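Local coordinates for aminotransferase class-III (PDB 5GHG), which probably catalyses the PLP-dependent transfer of an amino group between amines or amino acids and carbonyl acceptors, as an omega-transaminase of class III, at residues P184-R188 against V383-T387; D353-M358 against I431-D437. The protein carries 1 engineered substitution. All blocks are in the same frame, centred on the assembly; numbering follows the deposited sequence.

How the contacts relate
Three of the four segments belong to the C-terminal part of the chain; 184-188 comes from the part that carries the other sheet. Contact 1 joins the short helix 186-189, which follows 178-181, an edge strand of the sheet that also holds strands 254-258 and 282-285, to strand 380-385, whose sheet includes 371-377 and 422-425. Contact 2 packs two helices, 347-363 and 433-455, next to that latter sheet. The contact centres lie 23 Å apart and the nearest atoms about 8 Å apart, without touching. Along the sequence the segments alternate, and helix 433-455 connects them: it begins in contact 2 and farther on meets Val383 and Leu385. None of the four segments contains a residue of the PMP pocket, such as Lys287 or Asp258.

Contact 1: residues P184-R188 against V383-T387; sequences PHFYR and VELVT
The first turn of a short helix, Phe186-Arg188, with His185 at its N-cap, faces the end of a beta-strand across a gap bridged by side chains alone. The closest CA pair, Tyr187 and Glu384, is 9.9 Å apart, and 193 Å² is buried. Val383-Leu385 is extended strand, and Val386 continues it at phi/psi -147/160. Val383 opens the segment in backbone pairing with Leu423. Glu384 is the centre of the contact: its CB points at the helix and its chain is stretched (chi1 t, chi2 t). OE2 accepts from Arg188 NE at 2.8 Å and from Arg188 NH2 at 2.9 Å, a salt bridge at the edge of the guanidinium. OE1 lies 3.5 Å from His185 CE1, near the ring plane, and 3.8 Å from Tyr187 CD2; its salt-bridge partner is Arg375. The His185 nitrogens bond instead to Arg149 and Glu373. Leu385 turns away, onto helices 400-411 and 433-455. Val386 (chi1 m) points back, placing CG1 3.7 Å from Tyr187 OH and 4.0 Å from Arg188 NH2. Tyr187 and His185 both have chi1 t; Arg188 starts m, m and then extends. Lys392 makes a cation-pi contact with Tyr187. This largely buried contact, its charge network exposed at Arg188, joins the large PLP-binding domain to the C-terminal part, as in fold type I class-III aminotransferases.

Contact 2: residues D353-M358 against I431-D437; sequences DRGTYM and INDQQVD
Helix 353-358 and the first turn of helix 433-437 run in the same direction, their short-segment axes 9.8 Å apart and crossing at -28°. The nearest CA pairs are Arg354-Asp433, 5.9 Å, and Met358-Val436, 6.2 Å; 394 Å² is buried. Arg354 folds back on itself (chi1 m, chi2 p, chi3 m), laying CG 3.2 Å from Ile431 O and bringing NE 2.9 Å from Asp433 OD1, while its NH2 donates to Asp433 OD2 at 3.3 Å. Asp433, with chi1 m, thus receives a two-pronged salt bridge. One turn on, Tyr357 (chi1 t) sets CD2 3.6 Å from Val436 CG1 and CE2 3.6 Å from Asp433 O; its OH lies 3.8 Å from Asp437 CB and bonds to Arg361, which also forms a salt bridge with Asp437. Val436 (chi1 t) wedges CG1 against Met358 CB as well, at 3.7 Å. Asn432 (chi1 p) and Gln435 form a capping box: Asn432 OD1 accepts from Gln435 N at 2.9 Å, and Gln435 OE1 from Asn432 N at 3.1 Å. Beyond the pair, Met358 (chi1 t, chi2 t, chi3 p) leads away to Leu379 and Pro427, in loops bordering strands 380-385 and 422-425, while Ile431 and Gln435 rest on Ile40, between strands 32-38 and 41-44.

Contact 1: residues P184-R188 against V383-T387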
loop_
_atom_site.group_PDB
_atom_site.type_symbol
_atom_site.label_atom_id
_atom_site.label_comp_id
_atom_site.label_asym_id
_atom_site.label_seq_id
_atom_site.Cartn_x
_atom_site.Cartn_y
_atom_site.Cartn_z
ATOM N N PRO B 184 -5.695 16.461 21.321
ATOM C CA PRO B 184 -4.991 17.107 22.442
ATOM C C PRO B 184 -4.238 18.366 22.039
ATOM O O PRO B 184 -3.030 18.480 22.229
ATOM C CB PRO B 184 -4.062 15.990 22.945
ATOM C CG PRO B 184 -3.789 15.163 21.750
ATOM C CD PRO B 184 -4.986 15.257 20.842
ATOM N N HIS B 185 -4.957 19.338 21.470
ATOM C CA HIS B 185 -4.354 20.593 21.014
ATOM C C HIS B 185 -4.823 21.729 21.918
ATOM O O HIS B 185 -5.905 22.280 21.720
ATOM C CB HIS B 185 -4.704 20.901 19.560
ATOM C CG HIS B 185 -3.921 22.058 18.999
ATOM N ND1 HIS B 185 -4.248 22.670 17.815
ATOM C CD2 HIS B 185 -2.836 22.714 19.473
ATOM C CE1 HIS B 185 -3.391 23.642 17.572
ATOM N NE2 HIS B 185 -2.524 23.690 18.561
ATOM N N PHE B 186 -3.993 22.085 22.896
ATOM C CA PHE B 186 -4.410 23.030 23.932
ATOM C C PHE B 186 -4.789 24.387 23.333
ATOM O O PHE B 186 -5.805 24.985 23.709
ATOM C CB PHE B 186 -3.295 23.164 24.967
ATOM C CG PHE B 186 -3.609 24.104 26.092
ATOM C CD1 PHE B 186 -4.734 23.924 26.875
ATOM C CD2 PHE B 186 -2.741 25.152 26.390
ATOM C CE1 PHE B 186 -5.018 24.788 27.932
ATOM C CE2 PHE B 186 -3.015 26.023 27.454
ATOM C CZ PHE B 186 -4.165 25.833 28.219
ATOM N N TYR B 187 -3.994 24.874 22.384
ATOM C CA TYR B 187 -4.263 26.173 21.767
ATOM C C TYR B 187 -5.641 26.233 21.120
ATOM O O TYR B 187 -6.290 27.284 21.128
ATOM C CB TYR B 187 -3.163 26.468 20.730
ATOM C CG TYR B 187 -3.341 27.762 19.955
ATOM C CD1 TYR B 187 -3.162 28.993 20.576
ATOM C CD2 TYR B 187 -3.636 27.748 18.598
ATOM C CE1 TYR B 187 -3.304 30.186 19.862
ATOM C CE2 TYR B 187 -3.777 28.931 17.880
ATOM C CZ TYR B 187 -3.610 30.143 18.515
ATOM O OH TYR B 187 -3.751 31.318 17.819
ATOM N N ARG B 188 -6.084 25.139 20.515
ATOM C CA ARG B 188 -7.373 25.129 19.823
ATOM C C ARG B 188 -8.518 24.531 20.637
ATOM O O ARG B 188 -9.674 24.705 20.269
ATOM C CB ARG B 188 -7.252 24.364 18.494
ATOM C CG ARG B 188 -6.555 25.164 17.376
ATOM C CD ARG B 188 -7.444 26.300 16.900
ATOM N NE ARG B 188 -6.727 27.277 16.087
ATOM C CZ ARG B 188 -7.225 28.474 15.749
ATOM N NH1 ARG B 188 -8.435 28.818 16.158
ATOM N NH2 ARG B 188 -6.512 29.322 15.024
ATOM N N VAL B 383 4.036 26.251 12.934
ATOM C CA VAL B 383 3.819 27.675 13.183
ATOM C C VAL B 383 2.426 27.998 12.688
ATOM O O VAL B 383 2.179 28.008 11.475
ATOM C CB VAL B 383 4.894 28.552 12.495
ATOM C CG1 VAL B 383 4.625 30.023 12.735
ATOM C CG2 VAL B 383 6.286 28.193 12.995
ATOM N N GLU B 384 1.494 28.221 13.611
ATOM C CA GLU B 384 0.106 28.467 13.234
ATOM C C GLU B 384 -0.134 29.959 13.086
ATOM O O GLU B 384 0.150 30.738 14.004
ATOM C CB GLU B 384 -0.875 27.869 14.246
ATOM C CG GLU B 384 -2.322 28.007 13.795
ATOM C CD GLU B 384 -3.293 27.096 14.531
ATOM O OE1 GLU B 384 -2.831 26.185 15.239
ATOM O OE2 GLU B 384 -4.525 27.300 14.399
ATOM N N LEU B 385 -0.662 30.347 11.931
ATOM C CA LEU B 385 -0.826 31.742 11.560
ATOM C C LEU B 385 -2.253 32.215 11.799
ATOM O O LEU B 385 -3.216 31.462 11.579
ATOM C CB LEU B 385 -0.454 31.944 10.085
ATOM C CG LEU B 385 0.941 31.475 9.689
ATOM C CD1 LEU B 385 1.193 31.729 8.215
ATOM C CD2 LEU B 385 2.019 32.140 10.553
ATOM N N VAL B 386 -2.382 33.469 12.214
ATOM C CA VAL B 386 -3.672 34.120 12.455
ATOM C C VAL B 386 -3.506 35.594 12.091
ATOM O O VAL B 386 -2.396 36.110 12.042
ATOM C CB VAL B 386 -4.117 33.988 13.937
ATOM C CG1 VAL B 386 -4.299 32.530 14.327
ATOM C CG2 VAL B 386 -3.099 34.626 14.848
ATOM N N THR B 387 -4.624 36.274 11.842
ATOM C CA THR B 387 -4.589 37.737 11.756
ATOM C C THR B 387 -5.166 38.435 12.975
ATOM O O THR B 387 -4.915 39.624 13.165
ATOM C CB THR B 387 -5.323 38.243 10.504
ATOM O OG1 THR B 387 -6.639 37.687 10.446
ATOM C CG2 THR B 387 -4.558 37.848 9.254
#

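Contact 2: residues D353-M358 against I431-D437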
loop_
_atom_site.group_PDB
_atom_site.type_symbol
_atom_site.label_atom_id
_atom_site.label_comp_id
_atom_site.label_asym_id
_atom_site.label_seq_id
_atom_site.Cartn_x
_atom_site.Cartn_y
_atom_site.Cartn_z
ATOM N N ASP B 353 20.204 18.101 18.539
ATOM C CA ASP B 353 20.880 19.385 18.768
ATOM C C ASP B 353 20.462 20.446 17.752
ATOM O O ASP B 353 20.274 21.613 18.112
ATOM C CB ASP B 353 22.389 19.195 18.740
ATOM C CG ASP B 353 22.895 18.347 19.893
ATOM O OD1 ASP B 353 22.161 18.217 20.910
ATOM O OD2 ASP B 353 24.025 17.813 19.768
ATOM N N ARG B 354 20.329 20.078 16.475
ATOM C CA ARG B 354 19.718 21.003 15.529
ATOM C C ARG B 354 18.274 21.307 15.919
ATOM O O ARG B 354 17.796 22.430 15.712
ATOM C CB ARG B 354 19.778 20.446 14.102
ATOM C CG ARG B 354 21.040 20.822 13.295
ATOM C CD ARG B 354 22.320 20.215 13.869
ATOM N NE ARG B 354 22.888 21.030 14.935
ATOM C CZ ARG B 354 23.866 20.640 15.753
ATOM N NH1 ARG B 354 24.393 19.427 15.635
ATOM N NH2 ARG B 354 24.311 21.465 16.687
ATOM N N GLY B 355 17.571 20.323 16.478
ATOM C CA GLY B 355 16.197 20.555 16.912
ATOM C C GLY B 355 16.096 21.596 18.011
ATOM O O GLY B 355 15.276 22.509 17.955
ATOM N N THR B 356 16.929 21.463 19.040
ATOM C CA THR B 356 16.970 22.473 20.087
ATOM C C THR B 356 17.136 23.873 19.486
ATOM O O THR B 356 16.411 24.811 19.834
ATOM C CB THR B 356 18.110 22.180 21.064
ATOM O OG1 THR B 356 17.841 20.941 21.716
ATOM C CG2 THR B 356 18.225 23.295 22.096
ATOM N N TYR B 357 18.061 24.010 18.551
ATOM C CA TYR B 357 18.298 25.308 17.946
ATOM C C TYR B 357 17.096 25.764 17.114
ATOM O O TYR B 357 16.670 26.919 17.213
ATOM C CB TYR B 357 19.584 25.258 17.111
ATOM C CG TYR B 357 19.910 26.555 16.414
ATOM C CD1 TYR B 357 20.187 27.710 17.156
ATOM C CD2 TYR B 357 19.931 26.640 15.032
ATOM C CE1 TYR B 357 20.478 28.903 16.540
ATOM C CE2 TYR B 357 20.225 27.835 14.390
ATOM C CZ TYR B 357 20.505 28.969 15.149
ATOM O OH TYR B 357 20.788 30.161 14.522
ATOM N N MET B 358 16.519 24.861 16.301
ATOM C CA MET B 358 15.350 25.229 15.504
ATOM C C MET B 358 14.165 25.628 16.381
ATOM O O MET B 358 13.472 26.613 16.095
ATOM C CB MET B 358 14.949 24.082 14.578
ATOM C CG MET B 358 13.743 24.370 13.664
ATOM S SD MET B 358 13.195 22.941 12.659
ATOM C CE MET B 358 12.278 22.008 13.889
ATOM N N ILE B 431 20.511 17.993 8.572
ATOM C CA ILE B 431 20.623 19.451 8.484
ATOM C C ILE B 431 21.636 19.965 9.521
ATOM O O ILE B 431 21.851 19.345 10.567
ATOM C CB ILE B 431 19.248 20.110 8.654
ATOM C CG1 ILE B 431 19.291 21.580 8.201
ATOM C CG2 ILE B 431 18.733 19.945 10.080
ATOM C CD1 ILE B 431 17.925 22.216 8.030
ATOM N N ASN B 432 22.274 21.093 9.220
ATOM C CA ASN B 432 23.190 21.720 10.179
ATOM C C ASN B 432 22.617 23.063 10.647
ATOM O O ASN B 432 21.595 23.535 10.144
ATOM C CB ASN B 432 24.599 21.875 9.586
ATOM C CG ASN B 432 24.660 22.825 8.406
ATOM O OD1 ASN B 432 24.022 23.861 8.405
ATOM N ND2 ASN B 432 25.455 22.471 7.391
ATOM N N ASP B 433 23.277 23.671 11.636
ATOM C CA ASP B 433 22.739 24.880 12.251
ATOM C C ASP B 433 22.665 26.039 11.256
ATOM O O ASP B 433 21.723 26.827 11.301
ATOM C CB ASP B 433 23.558 25.290 13.487
ATOM C CG ASP B 433 23.191 24.491 14.738
ATOM O OD1 ASP B 433 22.132 23.811 14.760
ATOM O OD2 ASP B 433 23.952 24.555 15.727
ATOM N N GLN B 434 23.652 26.169 10.366
ATOM C CA GLN B 434 23.603 27.247 9.385
ATOM C C GLN B 434 22.376 27.121 8.484
ATOM O O GLN B 434 21.776 28.122 8.090
ATOM C CB GLN B 434 24.876 27.260 8.514
ATOM C CG GLN B 434 26.184 27.175 9.291
ATOM C CD GLN B 434 26.676 25.729 9.486
ATOM O OE1 GLN B 434 26.311 25.052 10.476
ATOM N NE2 GLN B 434 27.533 25.248 8.548
ATOM N N GLN B 435 22.019 25.894 8.126
ATOM C CA GLN B 435 20.854 25.665 7.276
ATOM C C GLN B 435 19.556 25.894 8.047
ATOM O O GLN B 435 18.581 26.401 7.488
ATOM C CB GLN B 435 20.927 24.255 6.696
ATOM C CG GLN B 435 22.034 24.087 5.675
ATOM C CD GLN B 435 22.344 22.630 5.329
ATOM O OE1 GLN B 435 22.257 21.742 6.177
ATOM N NE2 GLN B 435 22.707 22.382 4.075
ATOM N N VAL B 436 19.524 25.510 9.326
ATOM C CA VAL B 436 18.374 25.829 10.153
ATOM C C VAL B 436 18.183 27.340 10.223
ATOM O O VAL B 436 17.058 27.844 10.143
ATOM C CB VAL B 436 18.544 25.242 11.571
ATOM C CG1 VAL B 436 17.518 25.855 12.521
ATOM C CG2 VAL B 436 18.423 23.722 11.535
ATOM N N ASP B 437 19.293 28.072 10.382
ATOM C CA ASP B 437 19.239 29.523 10.437
ATOM C C ASP B 437 18.681 30.107 9.142
ATOM O O ASP B 437 17.832 31.004 9.168
ATOM C CB ASP B 437 20.642 30.075 10.716
ATOM C CG ASP B 437 20.675 31.585 10.729
ATOM O OD1 ASP B 437 19.835 32.182 11.429
ATOM O OD2 ASP B 437 21.524 32.163 10.032
#